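Side-chain contacts in cadherin-23 (Mus musculus, PDB 5UZ8), which probably mediates calcium-dependent cell adhesion and, in the inner ear, helps to carry force to the mechanotransduction machinery of hearing: residues Val19-Thr24 and Asp75-His80; Gln59-Asp62 and Val68-Asn71; Leu136-Thr141 and Ile151-Val156; Ile243-Thr248 and Leu293-Thr298; Ala247-Glu252 and Ser256-Ser261. All blocks are in the same frame, centred on the assembly; numbering follows the deposited sequence.

Contact 1 of 5, residues Val19-Thr24 and Asp75-His80; sequences VLEGAT and DYEEVH. With CA (calcium ion), chain K; CA (calcium ion), chain J.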
# COMPACT_ATOMS: atom_id res chain seq x y z
N VAL A 19 2.25 28.81 -21.22
CA VAL A 19 2.71 29.29 -19.93
C VAL A 19 2.73 28.09 -18.99
O VAL A 19 1.72 27.40 -18.83
CB VAL A 19 1.75 30.34 -19.36
CG1 VAL A 19 2.12 30.73 -17.94
CG2 VAL A 19 1.72 31.56 -20.27
N LEU A 20 3.86 27.87 -18.33
CA LEU A 20 3.92 26.80 -17.32
C LEU A 20 3.12 27.20 -16.11
O LEU A 20 3.29 28.31 -15.57
CB LEU A 20 5.35 26.53 -16.87
CG LEU A 20 6.34 26.07 -17.93
CD1 LEU A 20 7.74 26.07 -17.35
CD2 LEU A 20 5.97 24.69 -18.44
N GLU A 21 2.25 26.31 -15.64
CA GLU A 21 1.62 26.56 -14.35
C GLU A 21 2.68 26.83 -13.29
O GLU A 21 3.79 26.32 -13.37
CB GLU A 21 0.70 25.43 -13.94
CG GLU A 21 1.41 24.13 -13.62
CD GLU A 21 0.52 23.13 -12.91
OE1 GLU A 21 0.69 21.90 -13.16
OE2 GLU A 21 -0.31 23.56 -12.09
N GLY A 22 2.35 27.70 -12.34
CA GLY A 22 3.27 28.07 -11.28
C GLY A 22 4.22 29.19 -11.59
O GLY A 22 5.03 29.56 -10.72
N ALA A 23 4.17 29.75 -12.81
CA ALA A 23 4.99 30.89 -13.18
C ALA A 23 4.82 31.96 -12.11
O ALA A 23 3.67 32.34 -11.76
CB ALA A 23 4.55 31.42 -14.53
N THR A 24 5.92 32.43 -11.57
CA THR A 24 5.86 33.35 -10.42
C THR A 24 5.36 34.74 -10.84
O THR A 24 5.58 35.18 -11.98
CB THR A 24 7.23 33.47 -9.72
OG1 THR A 24 8.25 33.70 -10.70
CG2 THR A 24 7.55 32.21 -8.94
N ASP A 75 -2.73 27.74 -11.66
CA ASP A 75 -2.71 26.32 -11.34
C ASP A 75 -3.42 25.56 -12.47
O ASP A 75 -4.61 25.73 -12.68
CB ASP A 75 -3.46 26.13 -10.02
CG ASP A 75 -3.47 24.67 -9.54
OD1 ASP A 75 -2.86 23.78 -10.17
OD2 ASP A 75 -4.13 24.42 -8.52
N TYR A 76 -2.68 24.69 -13.17
CA TYR A 76 -3.25 23.89 -14.25
C TYR A 76 -4.41 23.05 -13.73
O TYR A 76 -5.35 22.81 -14.45
CB TYR A 76 -2.19 22.97 -14.89
CG TYR A 76 -2.73 22.20 -16.06
CD1 TYR A 76 -2.80 22.78 -17.35
CD2 TYR A 76 -3.21 20.90 -15.91
CE1 TYR A 76 -3.31 22.08 -18.42
CE2 TYR A 76 -3.70 20.20 -16.98
CZ TYR A 76 -3.76 20.79 -18.21
OH TYR A 76 -4.27 20.08 -19.26
N GLU A 77 -4.33 22.61 -12.49
CA GLU A 77 -5.41 21.82 -11.93
C GLU A 77 -6.71 22.63 -11.73
O GLU A 77 -7.75 22.01 -11.51
CB GLU A 77 -4.97 21.10 -10.65
CG GLU A 77 -4.09 19.88 -10.90
CD GLU A 77 -2.74 20.16 -11.55
OE1 GLU A 77 -2.53 19.60 -12.62
OE2 GLU A 77 -1.86 20.88 -11.00
N GLU A 78 -6.66 23.97 -11.87
CA GLU A 78 -7.84 24.85 -11.81
C GLU A 78 -8.16 25.51 -13.14
O GLU A 78 -9.33 25.73 -13.46
CB GLU A 78 -7.63 25.95 -10.76
CG GLU A 78 -7.50 25.43 -9.34
CD GLU A 78 -8.74 24.67 -8.89
OE1 GLU A 78 -9.83 24.91 -9.45
OE2 GLU A 78 -8.62 23.83 -7.98
N VAL A 79 -7.13 25.86 -13.91
CA VAL A 79 -7.27 26.68 -15.12
C VAL A 79 -6.41 26.12 -16.25
O VAL A 79 -5.22 25.96 -16.09
CB VAL A 79 -6.79 28.11 -14.82
CG1 VAL A 79 -6.79 28.98 -16.07
CG2 VAL A 79 -7.61 28.72 -13.68
N HIS A 80 -7.04 25.87 -17.41
CA HIS A 80 -6.30 25.44 -18.61
C HIS A 80 -5.97 26.56 -19.59
O HIS A 80 -5.01 26.43 -20.35
CB HIS A 80 -7.05 24.30 -19.32
CG HIS A 80 -7.09 23.01 -18.55
ND1 HIS A 80 -7.84 21.93 -18.96
CD2 HIS A 80 -6.47 22.64 -17.41
CE1 HIS A 80 -7.68 20.94 -18.09
NE2 HIS A 80 -6.88 21.36 -17.12
CA CA K . -0.83 22.61 -9.93
CA CA J . 0.00 19.78 -12.44
O HOH W 1 -1.43 21.50 -7.94
O HOH W 2 -0.50 24.56 -8.48
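The two backbones meet where E21 faces D75, their CA atoms 5.3 Å apart. E21 takes the second position of a type II turn from L20 to A23 that ends strand 15-20, with G22 at its third. In the loop opposite, D75 forms an Asx turn, its OD1 accepting from E77 N. From its turn E21 reaches across with CG set between backbone N and carbonyl carbon (chi1 68°) and the rest of the chain extended, which brings CD to 3.4 Å from Y76 CB. Its carboxylate serves two calcium ions: OE2 binds the one in chain K at 2.4 Å and OE1 the one in chain J at 2.3 Å. OE2 is also gripped by Y76 N, 2.8 Å away and 61° out of the carboxylate plane. E77, bent at its second torsion (chi2 64°), bridges the ions: its OE2 lies 2.3 Å from the chain K calcium and also binds the chain J ion, which its OE1 clasps as well. D75 OD1 and two waters join the chain K shell, where D111 also binds; D108, D111, the carbonyl of I109 and D144 of the next repeat complete the other. The DYE sequence corresponds to the cadherin DRE motif. With carboxylate oxygens crowded this closely, the site would probably be repulsive without calcium, consistent with the calcium-dependent stiffness of cadherin linkers.

Contact 2 of 5, residues Gln59-Asp62 and Val68-Asn71; sequences QLED and VIAN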
# COMPACT_ATOMS: atom_id res chain seq x y z
N GLN A 59 -1.50 40.88 -16.04
CA GLN A 59 -1.58 42.32 -16.10
C GLN A 59 -0.49 42.85 -17.02
O GLN A 59 0.54 42.19 -17.21
CB GLN A 59 -1.44 42.94 -14.71
CG GLN A 59 -0.06 42.74 -14.10
CD GLN A 59 -0.06 43.07 -12.63
OE1 GLN A 59 -0.61 42.33 -11.84
NE2 GLN A 59 0.56 44.20 -12.26
N LEU A 60 -0.70 44.05 -17.55
CA LEU A 60 0.35 44.70 -18.33
C LEU A 60 1.39 45.15 -17.32
O LEU A 60 1.01 45.61 -16.25
CB LEU A 60 -0.20 45.90 -19.10
CG LEU A 60 -1.03 45.46 -20.32
CD1 LEU A 60 -1.96 46.57 -20.78
CD2 LEU A 60 -0.10 45.05 -21.45
N GLU A 61 2.67 45.02 -17.63
CA GLU A 61 3.70 45.65 -16.79
C GLU A 61 3.44 47.15 -16.64
O GLU A 61 3.44 47.69 -15.51
CB GLU A 61 5.08 45.40 -17.34
CG GLU A 61 6.20 45.92 -16.45
CD GLU A 61 7.51 45.34 -16.90
OE1 GLU A 61 7.93 44.31 -16.32
OE2 GLU A 61 8.02 45.83 -17.93
N ASP A 62 3.22 47.81 -17.78
CA ASP A 62 2.91 49.23 -17.88
C ASP A 62 2.00 49.51 -19.08
O ASP A 62 2.09 48.78 -20.08
CB ASP A 62 4.23 50.01 -18.07
CG ASP A 62 4.09 51.49 -17.76
OD1 ASP A 62 4.01 51.84 -16.56
OD2 ASP A 62 4.04 52.31 -18.71
N VAL A 68 2.93 41.53 -21.02
CA VAL A 68 1.96 40.99 -20.08
C VAL A 68 2.72 40.05 -19.15
O VAL A 68 3.44 39.15 -19.61
CB VAL A 68 0.85 40.21 -20.80
CG1 VAL A 68 -0.11 39.59 -19.80
CG2 VAL A 68 0.11 41.14 -21.77
N ILE A 69 2.55 40.30 -17.86
CA ILE A 69 3.21 39.54 -16.80
C ILE A 69 2.19 38.85 -15.90
O ILE A 69 1.01 39.22 -15.85
CB ILE A 69 4.15 40.43 -15.96
CG1 ILE A 69 3.34 41.47 -15.14
CG2 ILE A 69 5.17 41.12 -16.85
CD1 ILE A 69 4.16 42.44 -14.30
N ALA A 70 2.67 37.83 -15.20
CA ALA A 70 1.87 37.13 -14.21
C ALA A 70 1.51 38.02 -13.00
O ALA A 70 2.35 38.73 -12.45
CB ALA A 70 2.59 35.85 -13.76
N ASN A 71 0.23 37.95 -12.62
CA ASN A 71 -0.30 38.52 -11.41
C ASN A 71 -0.39 37.38 -10.39
O ASN A 71 0.64 37.01 -9.84
CB ASN A 71 -1.61 39.27 -11.67
CG ASN A 71 -2.16 39.97 -10.45
OD1 ASN A 71 -1.54 39.99 -9.38
ND2 ASN A 71 -3.34 40.59 -10.61
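Q59 lays its CG against CG1 of I69, 3.8 Å away, on one face of a small antiparallel hairpin. Both side chains turn their first branch between backbone N and carbonyl carbon (chi1 66° for Q59), and this directs the glutamine along the sheet toward N71. There OE1 of Q59 sits 3.1 Å from CG of N71, the two amide planes being almost perpendicular. The nitrogen of N71 lies at a poor angle to that oxygen, so the amides pack against each other without bonding. Replacing Q59 by an alanine would probably uncover I69 CG1 and leave the N71 amide without the group that packs across it. Beneath the side chains the backbones pair closely: Q59 N donates to I69 O at 3.0 Å, and I69 N returns a straighter bond to Q59 O at 2.8 Å. V68 CA adds a C-H contact to the same Q59 oxygen. On the other face, L60 CD2 touches V68 CG2 at 3.9 Å across a non-hydrogen-bonded pair. E61 brings its CA near the CD1 of I69, while its carboxylate forms a salt bridge with K67. Strand 58-60 is the outermost of its sheet within the chain, and 66-70 separates it from 28-35, whose L29 and I30 form backbone hydrogen bonds with V68; the L60 side chain reaches across to Y47 and L49 of strand 46-53.

Contact 3 of 5, residues Leu136-Thr141 and Ile151-Val156; sequences LRVTAT and IEYSLV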
# COMPACT_ATOMS: atom_id res chain seq x y z
N LEU A 136 -5.80 -8.07 -1.60
CA LEU A 136 -6.42 -6.75 -1.55
C LEU A 136 -5.88 -5.90 -2.69
O LEU A 136 -4.89 -6.26 -3.33
CB LEU A 136 -6.09 -6.05 -0.22
CG LEU A 136 -4.63 -5.58 -0.22
CD1 LEU A 136 -4.47 -4.17 0.30
CD2 LEU A 136 -3.74 -6.57 0.47
N ARG A 137 -6.54 -4.78 -2.94
CA ARG A 137 -6.11 -3.83 -3.94
C ARG A 137 -5.84 -2.49 -3.25
O ARG A 137 -6.68 -2.01 -2.51
CB ARG A 137 -7.21 -3.68 -4.99
CG ARG A 137 -6.86 -2.80 -6.18
CD ARG A 137 -7.95 -2.92 -7.23
NE ARG A 137 -7.66 -3.92 -8.24
CZ ARG A 137 -8.57 -4.59 -8.95
NH1 ARG A 137 -8.17 -5.46 -9.88
NH2 ARG A 137 -9.87 -4.41 -8.73
N VAL A 138 -4.67 -1.92 -3.50
CA VAL A 138 -4.35 -0.57 -3.07
C VAL A 138 -4.59 0.37 -4.24
O VAL A 138 -4.37 -0.00 -5.40
CB VAL A 138 -2.92 -0.46 -2.53
CG1 VAL A 138 -2.72 -1.45 -1.39
CG2 VAL A 138 -1.87 -0.61 -3.61
N THR A 139 -5.05 1.59 -3.93
CA THR A 139 -5.29 2.58 -4.97
C THR A 139 -4.78 3.94 -4.48
O THR A 139 -5.11 4.38 -3.36
CB THR A 139 -6.79 2.70 -5.29
OG1 THR A 139 -7.32 1.43 -5.74
CG2 THR A 139 -7.04 3.76 -6.35
N ALA A 140 -4.00 4.59 -5.33
CA ALA A 140 -3.62 6.00 -5.19
C ALA A 140 -4.22 6.81 -6.35
O ALA A 140 -4.58 6.25 -7.37
CB ALA A 140 -2.12 6.10 -5.19
N THR A 141 -4.35 8.13 -6.17
CA THR A 141 -4.82 8.99 -7.24
C THR A 141 -3.84 10.12 -7.44
O THR A 141 -3.11 10.48 -6.51
CB THR A 141 -6.17 9.60 -6.93
OG1 THR A 141 -6.07 10.38 -5.73
CG2 THR A 141 -7.22 8.51 -6.76
N ILE A 151 0.29 6.14 -12.74
CA ILE A 151 0.81 5.59 -11.50
C ILE A 151 1.34 4.16 -11.69
O ILE A 151 0.69 3.34 -12.27
CB ILE A 151 -0.28 5.60 -10.42
CG1 ILE A 151 -0.65 7.06 -10.11
CG2 ILE A 151 0.17 4.88 -9.14
CD1 ILE A 151 -1.85 7.19 -9.21
N GLU A 152 2.55 3.91 -11.20
CA GLU A 152 3.19 2.60 -11.21
C GLU A 152 3.30 2.15 -9.74
O GLU A 152 3.92 2.84 -8.94
CB GLU A 152 4.58 2.77 -11.84
CG GLU A 152 5.49 1.56 -11.83
CD GLU A 152 6.74 1.73 -12.68
OE1 GLU A 152 7.17 2.86 -12.99
OE2 GLU A 152 7.30 0.70 -13.07
N TYR A 153 2.62 1.05 -9.39
CA TYR A 153 2.70 0.44 -8.05
C TYR A 153 3.86 -0.52 -7.91
O TYR A 153 4.23 -1.22 -8.85
CB TYR A 153 1.41 -0.30 -7.72
CG TYR A 153 0.23 0.63 -7.71
CD1 TYR A 153 0.00 1.48 -6.64
CD2 TYR A 153 -0.65 0.69 -8.76
CE1 TYR A 153 -1.07 2.36 -6.62
CE2 TYR A 153 -1.70 1.59 -8.76
CZ TYR A 153 -1.92 2.41 -7.65
OH TYR A 153 -2.95 3.34 -7.63
N SER A 154 4.45 -0.54 -6.73
CA SER A 154 5.49 -1.53 -6.43
C SER A 154 5.44 -1.86 -4.92
O SER A 154 4.74 -1.21 -4.17
CB SER A 154 6.86 -1.01 -6.82
OG SER A 154 7.19 0.17 -6.11
N LEU A 155 6.14 -2.92 -4.54
CA LEU A 155 6.33 -3.27 -3.13
C LEU A 155 7.80 -3.10 -2.88
O LEU A 155 8.63 -3.50 -3.71
CB LEU A 155 5.97 -4.75 -2.84
CG LEU A 155 4.52 -5.13 -2.89
CD1 LEU A 155 4.37 -6.62 -2.61
CD2 LEU A 155 3.67 -4.31 -1.91
N VAL A 156 8.15 -2.46 -1.77
CA VAL A 156 9.53 -2.29 -1.43
C VAL A 156 10.20 -3.65 -1.17
O VAL A 156 11.32 -3.87 -1.58
CB VAL A 156 9.66 -1.40 -0.18
CG1 VAL A 156 11.10 -1.41 0.37
CG2 VAL A 156 9.22 0.01 -0.53
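Y153 and A140 join the two sheets of a cadherin beta sandwich: the tyrosine, on the outermost strand 151-155 of one sheet, spans the interior to strand 134-141 of the other. Its hydroxyl is the point of attachment: A140 N donates to Y153 OH at 2.8 Å with an N-H...O angle of 174°, and the nitrogen lies at the edge of the ring, near its plane. The tyrosine gets there with CG anti to its carbonyl carbon (chi1 -61°), an orientation that aims the ring straight at the facing strand. Around that bond the ring is packed on several sides. V138 O sits over one face, 4.1 Å from CZ, and V138 CG2 touches CD1 as the two side chains slide past each other in opposite directions. I151 CG2 covers part of a face near the rim, while the A140 methyl lies 4.1 Å from CE1.

The Greek-key topology of the repeat places these two strands in different sheets, so side chains rather than backbone pairing have to join them. Strand 134-141 is interrupted at V138 and T139, and just past the break the tyrosine satisfies the amide of the buried A140. T139 CA approaches Y153 OH to 3.6 Å. T139 N makes a weak bond to the hydroxyl of a second tyrosine, Y121. I151 extends the contact toward the nearby calcium site: its CD1 lies 3.4 Å from A140 O and 4.2 Å from A140 CB. Behind it, A191 of strand 184-193 touches both A140 and I151, and I164 packs on V138 and Y153.

Contact 4 of 5, residues Ile243-Thr248 and Leu293-Thr298; sequences ITMLAT and LTVVAT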
# COMPACT_ATOMS: atom_id res chain seq x y z
N ILE A 243 5.16 -41.30 35.47
CA ILE A 243 5.90 -40.40 34.61
C ILE A 243 4.92 -39.34 34.15
O ILE A 243 3.70 -39.60 34.13
CB ILE A 243 6.45 -41.16 33.37
CG1 ILE A 243 7.43 -40.29 32.59
CG2 ILE A 243 5.33 -41.72 32.48
CD1 ILE A 243 8.22 -41.11 31.58
N THR A 244 5.43 -38.15 33.82
CA THR A 244 4.62 -37.13 33.14
C THR A 244 5.02 -37.01 31.67
O THR A 244 6.19 -36.78 31.33
CB THR A 244 4.77 -35.77 33.83
OG1 THR A 244 4.27 -35.88 35.16
CG2 THR A 244 4.01 -34.67 33.09
N MET A 245 4.02 -37.19 30.82
CA MET A 245 4.21 -37.21 29.38
C MET A 245 3.92 -35.80 28.86
O MET A 245 3.00 -35.13 29.36
CB MET A 245 3.28 -38.21 28.72
CG MET A 245 3.48 -39.66 29.17
SD MET A 245 5.17 -40.26 28.99
CE MET A 245 5.39 -40.20 27.22
N LEU A 246 4.69 -35.37 27.87
CA LEU A 246 4.55 -34.02 27.33
C LEU A 246 4.74 -34.04 25.81
O LEU A 246 5.78 -34.43 25.30
CB LEU A 246 5.55 -33.06 28.00
CG LEU A 246 5.53 -31.61 27.49
CD1 LEU A 246 4.25 -30.88 27.91
CD2 LEU A 246 6.75 -30.84 27.97
N ALA A 247 3.70 -33.64 25.10
CA ALA A 247 3.78 -33.44 23.66
C ALA A 247 3.73 -31.94 23.35
O ALA A 247 3.33 -31.14 24.20
CB ALA A 247 2.65 -34.16 22.97
N THR A 248 4.18 -31.59 22.14
CA THR A 248 4.12 -30.22 21.63
C THR A 248 3.31 -30.17 20.35
O THR A 248 3.17 -31.17 19.63
CB THR A 248 5.52 -29.65 21.33
OG1 THR A 248 6.20 -30.47 20.37
CG2 THR A 248 6.35 -29.56 22.60
N LEU A 293 3.14 -49.38 26.65
CA LEU A 293 1.92 -48.59 26.50
C LEU A 293 2.08 -47.66 25.32
O LEU A 293 3.22 -47.30 24.94
CB LEU A 293 1.68 -47.74 27.74
CG LEU A 293 1.63 -48.50 29.06
CD1 LEU A 293 1.50 -47.56 30.27
CD2 LEU A 293 0.50 -49.48 29.02
N THR A 294 0.95 -47.31 24.71
CA THR A 294 0.95 -46.29 23.68
C THR A 294 0.31 -45.05 24.26
O THR A 294 -0.83 -45.12 24.75
CB THR A 294 0.15 -46.76 22.46
OG1 THR A 294 0.82 -47.88 21.89
CG2 THR A 294 0.12 -45.67 21.43
N VAL A 295 1.05 -43.95 24.26
CA VAL A 295 0.56 -42.67 24.81
C VAL A 295 0.18 -41.83 23.61
O VAL A 295 0.97 -41.71 22.66
CB VAL A 295 1.65 -41.96 25.63
CG1 VAL A 295 1.13 -40.68 26.25
CG2 VAL A 295 2.16 -42.88 26.73
N VAL A 296 -1.01 -41.26 23.64
CA VAL A 296 -1.54 -40.49 22.52
C VAL A 296 -1.77 -39.07 23.00
O VAL A 296 -2.31 -38.88 24.08
CB VAL A 296 -2.89 -41.05 22.06
CG1 VAL A 296 -3.41 -40.34 20.82
CG2 VAL A 296 -2.81 -42.55 21.85
N ALA A 297 -1.36 -38.08 22.18
CA ALA A 297 -1.69 -36.67 22.41
C ALA A 297 -2.55 -36.25 21.24
O ALA A 297 -2.18 -36.50 20.11
CB ALA A 297 -0.43 -35.81 22.47
N THR A 298 -3.72 -35.67 21.51
CA THR A 298 -4.65 -35.26 20.46
C THR A 298 -4.92 -33.77 20.62
O THR A 298 -5.20 -33.30 21.74
CB THR A 298 -5.97 -36.05 20.60
OG1 THR A 298 -5.69 -37.46 20.54
CG2 THR A 298 -6.97 -35.71 19.54
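A247 and A297 meet methyl to methyl, their CB atoms 3.5 Å apart, in one of the two touches that make this contact. The other lies two residues back along each segment, where M245 CG rests 3.9 Å from V295 CG1 and M245 CB follows at 4.1 Å. It is the CG methylene, rather than the sulfur, that meets the valine: successive bends (chi2 -54°, then chi3 -64°) fold the methionine back on itself. V295 offers the methyl that stands anti to its own backbone N. The backbones converge along the chain, from 8.0 Å between the CA atoms of M245 and V295 to 6.5 Å between those of A247 and A297, and the larger residues fill the wider end.

Outside this pair of touches, F223 packs on both alanines and L262 on V295, while V279 and T309 flank M245. Backbone bonds from M245 to G277 and from L293 to L311 hold the segments in the separate sheets of the sandwich. All four touching residues are buried and every touch is carbon on carbon, so the contact is apolar; the small methyls of the two alanines match the close approach of the backbones there.

Contact 5 of 5, residues Ala247-Glu252 and Ser256-Ser261; sequences ATDQDE and SQLTYS. With CA (calcium ion), chain E; CA (calcium ion), chain F.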
# COMPACT_ATOMS: atom_id res chain seq x y z
N ALA A 247 3.70 -33.64 25.10
CA ALA A 247 3.78 -33.44 23.66
C ALA A 247 3.73 -31.94 23.35
O ALA A 247 3.33 -31.14 24.20
CB ALA A 247 2.65 -34.16 22.97
N THR A 248 4.18 -31.59 22.14
CA THR A 248 4.12 -30.22 21.63
C THR A 248 3.31 -30.17 20.35
O THR A 248 3.17 -31.17 19.63
CB THR A 248 5.52 -29.65 21.33
OG1 THR A 248 6.20 -30.47 20.37
CG2 THR A 248 6.35 -29.56 22.60
N ASP A 249 2.80 -28.99 20.04
CA ASP A 249 1.99 -28.78 18.85
C ASP A 249 2.15 -27.33 18.45
O ASP A 249 1.96 -26.44 19.27
CB ASP A 249 0.52 -29.13 19.16
CG ASP A 249 -0.40 -29.03 17.96
OD1 ASP A 249 -0.39 -28.00 17.24
OD2 ASP A 249 -1.21 -29.97 17.75
N GLN A 250 2.58 -27.10 17.21
CA GLN A 250 3.02 -25.79 16.75
C GLN A 250 1.88 -24.82 16.38
O GLN A 250 2.13 -23.65 16.16
CB GLN A 250 3.95 -25.95 15.56
CG GLN A 250 5.24 -26.74 15.89
CD GLN A 250 5.97 -26.17 17.07
OE1 GLN A 250 6.42 -25.02 17.01
NE2 GLN A 250 6.17 -26.99 18.12
N ASP A 251 0.66 -25.32 16.29
CA ASP A 251 -0.51 -24.51 15.94
C ASP A 251 -0.92 -23.54 17.06
O ASP A 251 -0.23 -23.39 18.07
CB ASP A 251 -1.68 -25.42 15.53
CG ASP A 251 -1.39 -26.20 14.27
OD1 ASP A 251 -0.93 -25.56 13.28
OD2 ASP A 251 -1.61 -27.44 14.26
N GLU A 252 -1.99 -22.81 16.83
CA GLU A 252 -2.47 -21.77 17.71
C GLU A 252 -3.78 -22.17 18.40
O GLU A 252 -4.66 -22.79 17.80
CB GLU A 252 -2.70 -20.50 16.87
CG GLU A 252 -3.05 -19.26 17.67
CD GLU A 252 -3.11 -17.99 16.83
OE1 GLU A 252 -3.11 -18.02 15.59
OE2 GLU A 252 -3.19 -16.91 17.44
N SER A 256 -3.69 -26.30 19.07
CA SER A 256 -2.54 -26.82 19.80
C SER A 256 -2.85 -27.11 21.27
O SER A 256 -1.94 -27.40 22.04
CB SER A 256 -1.36 -25.86 19.67
OG SER A 256 -1.69 -24.57 20.16
N GLN A 257 -4.12 -27.16 21.62
CA GLN A 257 -4.53 -27.60 22.96
C GLN A 257 -4.61 -29.12 23.00
O GLN A 257 -5.37 -29.70 22.24
CB GLN A 257 -5.89 -26.98 23.34
CG GLN A 257 -5.76 -25.58 23.93
CD GLN A 257 -4.94 -25.61 25.20
OE1 GLN A 257 -5.37 -26.18 26.22
NE2 GLN A 257 -3.70 -25.10 25.13
N LEU A 258 -3.85 -29.76 23.87
CA LEU A 258 -3.63 -31.21 23.78
C LEU A 258 -4.30 -31.96 24.90
O LEU A 258 -4.30 -31.51 26.06
CB LEU A 258 -2.13 -31.51 23.84
CG LEU A 258 -1.28 -30.85 22.77
CD1 LEU A 258 0.20 -31.15 22.96
CD2 LEU A 258 -1.75 -31.28 21.39
N THR A 259 -4.85 -33.12 24.56
CA THR A 259 -5.38 -34.01 25.56
C THR A 259 -4.69 -35.36 25.40
O THR A 259 -4.47 -35.84 24.27
CB THR A 259 -6.92 -34.11 25.50
OG1 THR A 259 -7.32 -34.42 24.19
CG2 THR A 259 -7.55 -32.79 25.83
N TYR A 260 -4.34 -35.98 26.52
CA TYR A 260 -3.61 -37.27 26.54
C TYR A 260 -4.52 -38.45 26.82
O TYR A 260 -5.47 -38.36 27.58
CB TYR A 260 -2.53 -37.23 27.62
CG TYR A 260 -1.54 -36.15 27.38
CD1 TYR A 260 -0.45 -36.35 26.53
CD2 TYR A 260 -1.70 -34.89 27.95
CE1 TYR A 260 0.47 -35.33 26.31
CE2 TYR A 260 -0.80 -33.86 27.70
CZ TYR A 260 0.28 -34.09 26.88
OH TYR A 260 1.19 -33.07 26.61
N SER A 261 -4.20 -39.58 26.20
CA SER A 261 -4.90 -40.81 26.45
C SER A 261 -3.88 -41.94 26.33
O SER A 261 -2.74 -41.72 25.84
CB SER A 261 -6.05 -40.99 25.47
OG SER A 261 -5.58 -40.95 24.13
CA CA E . -2.35 -29.04 15.83
CA CA F . -1.09 -23.91 11.71
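S256 and L258 pack against D249, which with D251 makes the aspartate pair of a cadherin DXD calcium motif; the chain folds back after the pair to bring them there. Both aspartates are fully engaged. D249 clasps the calcium of chain E with two oxygens, OD1 at 2.6 Å and OD2 at 2.4 Å. The same OD1 accepts from D251 N at 3.0 Å, nearly along its C-O axis, an Asx turn that fixes the carboxylate while it holds the ion. D251 spreads its oxygens over two ions, OD2 binding the chain E calcium and OD1 the one in chain F, 2.3 Å away. N217, D299 and the carbonyls of C219 and N255 complete the coordination of the chain E calcium; D215, D218, E180 and V216 O are among the ligands of the chain F ion.

The backbone oxygen of D251 is satisfied by S256, whose OG donates to D251 O at 2.8 Å from 65° above the carbonyl plane, away from a lone pair. That position follows from the serine torsion (chi1 58°), with OG between backbone N and carbonyl carbon. At the far end, A247 N donates to Y260 OH, 3.0 Å away at 175°, meeting the ring at its edge and in its plane. A phenylalanine in place of Y260 would probably leave this buried amide without its acceptor. Between the polar ends L258 supplies apolar filling: its CD2 lies 3.8 Å from D249 CB, while its other methyl, CD1, comes to 3.4 Å from the carbonyl oxygen of A247.

In the fold
The five contacts sample three successive repeats. Contact 4 is buried and wholly apolar; contact 2 is a surface hairpin held mainly by backbone bonds; contacts 1, 3 and 5 are partly buried, contact 1 being ionic and polar while 3 and 5 mix polar with apolar. Contacts 1 and 5 lie at two different linkers: contact 1 supplies acidic ligands (E21, D75, E77) from the repeat before its linker, contact 5 aspartates from the repeat after its own. Contacts 3 and 5 repeat a device in different domains, a tyrosine hydroxyl taking an alanine amide. Contacts 4 and 5 share A247 and T248, and their strands 290-298 and 259-263 are sheet neighbours. Contacts 1 and 2 touch where T24 O packs on A70 CB.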